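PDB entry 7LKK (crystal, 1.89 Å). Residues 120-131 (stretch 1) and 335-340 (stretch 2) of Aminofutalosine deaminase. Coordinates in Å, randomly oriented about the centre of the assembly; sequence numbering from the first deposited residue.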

# COMPACT_ATOMS: atom_id res chain seq x y z
N ASN A 120 -3.55 0.73 22.14
CA ASN A 120 -3.98 0.30 20.81
C ASN A 120 -2.80 0.07 19.88
O ASN A 120 -2.80 -0.89 19.10
N ALA A 121 -1.77 0.93 19.96
CA ALA A 121 -0.58 0.75 19.14
C ALA A 121 0.15 -0.53 19.51
O ALA A 121 0.62 -1.27 18.64
N ILE A 122 0.24 -0.81 20.81
CA ILE A 122 0.90 -2.03 21.26
C ILE A 122 0.14 -3.22 20.72
O ILE A 122 0.73 -4.25 20.32
N MET A 123 -1.19 -3.13 20.75
CA MET A 123 -1.88 -4.35 20.44
C MET A 123 -1.83 -4.61 18.94
O MET A 123 -1.86 -5.77 18.50
N ALA A 124 -1.81 -3.53 18.15
CA ALA A 124 -1.61 -3.60 16.70
C ALA A 124 -0.28 -4.27 16.34
O ALA A 124 -0.19 -4.99 15.33
N GLN A 125 0.78 -4.01 17.12
CA GLN A 125 2.05 -4.72 16.93
C GLN A 125 1.87 -6.22 17.13
O GLN A 125 2.19 -7.03 16.24
N LEU A 126 1.35 -6.61 18.29
CA LEU A 126 1.24 -8.02 18.64
C LEU A 126 0.38 -8.78 17.64
O LEU A 126 0.75 -9.87 17.20
N LYS A 127 -0.77 -8.22 17.27
CA LYS A 127 -1.63 -8.91 16.32
C LYS A 127 -1.02 -8.95 14.92
O LYS A 127 -1.39 -9.82 14.12
N SER A 128 -0.10 -8.04 14.62
CA SER A 128 0.63 -8.05 13.36
C SER A 128 1.78 -9.05 13.35
O SER A 128 2.48 -9.15 12.33
N GLY A 129 2.01 -9.76 14.45
CA GLY A 129 3.11 -10.69 14.55
C GLY A 129 4.40 -10.10 15.08
O GLY A 129 5.43 -10.79 15.05
N VAL A 130 4.38 -8.87 15.56
CA VAL A 130 5.58 -8.20 16.06
C VAL A 130 5.84 -8.64 17.50
O VAL A 130 4.95 -8.53 18.35
N GLY A 131 7.04 -9.13 17.76
CA GLY A 131 7.42 -9.55 19.10
C GLY A 131 8.40 -8.62 19.78
O GLY A 131 8.51 -8.62 21.01
N SER A 335 -0.87 3.24 9.71
CA SER A 335 -1.02 1.95 10.38
C SER A 335 0.30 1.56 11.02
O SER A 335 1.38 1.86 10.49
N LEU A 336 0.21 0.90 12.17
CA LEU A 336 1.38 0.35 12.85
C LEU A 336 1.50 -1.15 12.66
O LEU A 336 2.38 -1.77 13.27
N SER A 337 0.64 -1.75 11.85
CA SER A 337 0.83 -3.14 11.44
C SER A 337 2.08 -3.24 10.59
O SER A 337 2.18 -2.59 9.55
N LEU A 338 3.05 -4.05 11.04
CA LEU A 338 4.26 -4.23 10.23
C LEU A 338 3.94 -4.92 8.91
O LEU A 338 4.62 -4.68 7.91
N LEU A 339 2.89 -5.74 8.88
CA LEU A 339 2.48 -6.38 7.63
C LEU A 339 2.00 -5.35 6.62
O LEU A 339 2.29 -5.46 5.42
N ASP A 340 1.25 -4.34 7.08
CA ASP A 340 0.88 -3.23 6.21
C ASP A 340 2.11 -2.50 5.69
O ASP A 340 2.19 -2.14 4.51

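The end of one helix meets the beginning of another in this contact, which buries 350 Å² counted over both sides. Residues 120-127 form the last turns of the first helix, and residues 335-337 lead into the second, which starts at Leu338. The CA atoms come nearest at Ser128 and Ser337, with Ser128 CA 5.3 Å from Ser337 CA.

The polar part of the contact centres on Ser128. Its CA-to-CB bond points toward the second stretch, and the t rotamer (chi1 -178°) carries the hydroxyl to the first turn of the incoming helix, where amide groups have no preceding helical carbonyl to bind. Leu339 N donates to Ser128 OG at 3.2 Å with a nearly straight N-H...O angle of 163°. Ser128 OG also lies 2.9 Å from Leu338 N and 3.2 Å from Ser337 OG. The same helix start is capped from within its own stretch: Ser337, at the N-cap position with chi1 162° (t), accepts from Asp340 N through its OG at 3.2 Å. Just before it, Ser335 OG receives the amide of Ser337 N at 3.1 Å and donates to Asp340 OD2 at 2.9 Å, so the loop is tied to the first helical turn. Ser128 O, by contrast, is buried by the contact without a polar partner. Leu339 starts sideways, but the end of its m,t side chain comes nearer, with Leu339 CD1 3.6 Å from Ser128 O, a contact that gives the oxygen no polar partner.

Apolar packing is built largely around two leucines that point toward the first stretch. Leu336, which has the largest covered area of any residue here, adopts an m,t rotamer and brings CD1 to 3.6 Å from Ala121 CB. Ala124 also points toward the second stretch, its CB 4.5 Å from Leu336 CB; on the backbone, Ala124 O lies 4.4 Å from Ser337 CA. Beyond the helix end, Val130 (t) faces Leu338 (t,p), with Val130 CG2 3.7 Å from Leu338 CB.

Gln125 leaves its helix pointing away, yet chi1 and chi2 both in the m well fold its end back beside Leu336, with NE2 3.4 Å from Leu336 CB; its OE1 is hydrogen-bonded elsewhere in the structure.

The turn that links the Ser128 and Val130 contacts is a Schellman motif. Gly129 has a phi of 90°, and Gly129 N bonds Leu126 O at 3.0 Å while Val130 N bonds Gln125 O at 2.9 Å. At these backbone angles a CB would be jammed against the carbonyl oxygen of Ser128, which accounts for glycine at this position.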

# COMPACT_ATOMS: atom_id res chain seq x y z
CB ASN A 120 -4.93 1.34 20.21
CG ASN A 120 -6.29 1.35 20.88
OD1 ASN A 120 -6.68 0.38 21.51
ND2 ASN A 120 -7.00 2.46 20.73
CB ALA A 121 0.35 1.95 19.31
CB ILE A 122 0.94 -2.08 22.80
CG1 ILE A 122 2.03 -1.17 23.33
CG2 ILE A 122 1.11 -3.53 23.31
CD1 ILE A 122 1.92 -0.90 24.79
CB MET A 123 -3.32 -4.34 20.95
CG MET A 123 -3.55 -5.28 22.17
SD MET A 123 -5.36 -5.52 22.35
CE MET A 123 -6.16 -3.99 22.77
CB ALA A 124 -1.62 -2.19 16.08
CB GLN A 125 3.10 -4.17 17.90
CG GLN A 125 3.38 -2.68 17.75
CD GLN A 125 4.03 -2.35 16.43
OE1 GLN A 125 5.24 -2.50 16.27
NE2 GLN A 125 3.23 -1.89 15.48
CB LEU A 126 0.69 -8.16 20.06
CG LEU A 126 1.60 -7.69 21.19
CD1 LEU A 126 0.80 -7.43 22.45
CD2 LEU A 126 2.70 -8.72 21.45
CB LYS A 127 -3.01 -8.26 16.26
CG LYS A 127 -3.93 -8.64 17.41
CD LYS A 127 -5.14 -7.72 17.51
CE LYS A 127 -5.34 -6.88 16.25
NZ LYS A 127 -4.74 -5.52 16.38
CB SER A 128 1.16 -6.65 13.04
OG SER A 128 1.82 -6.61 11.80
CB VAL A 130 5.45 -6.67 15.96
CG1 VAL A 130 6.67 -5.99 16.55
CG2 VAL A 130 5.24 -6.25 14.51
CB SER A 335 -1.47 0.87 9.39
OG SER A 335 -1.36 -0.42 9.97
CB LEU A 336 1.35 0.71 14.33
CG LEU A 336 1.58 2.18 14.67
CD1 LEU A 336 1.94 2.34 16.14
CD2 LEU A 336 2.67 2.78 13.79
CB SER A 337 -0.39 -3.63 10.67
OG SER A 337 -0.08 -4.80 9.93
CB LEU A 338 5.31 -5.03 11.01
CG LEU A 338 6.71 -5.03 10.39
CD1 LEU A 338 7.21 -3.61 10.18
CD2 LEU A 338 7.69 -5.82 11.23
CB LEU A 339 1.40 -7.42 7.91
CG LEU A 339 1.87 -8.65 8.69
CD1 LEU A 339 0.69 -9.44 9.23
CD2 LEU A 339 2.75 -9.53 7.82
CB ASP A 340 -0.04 -2.26 6.94
CG ASP A 340 -1.44 -2.82 7.16
OD1 ASP A 340 -1.74 -3.90 6.63
OD2 ASP A 340 -2.23 -2.16 7.88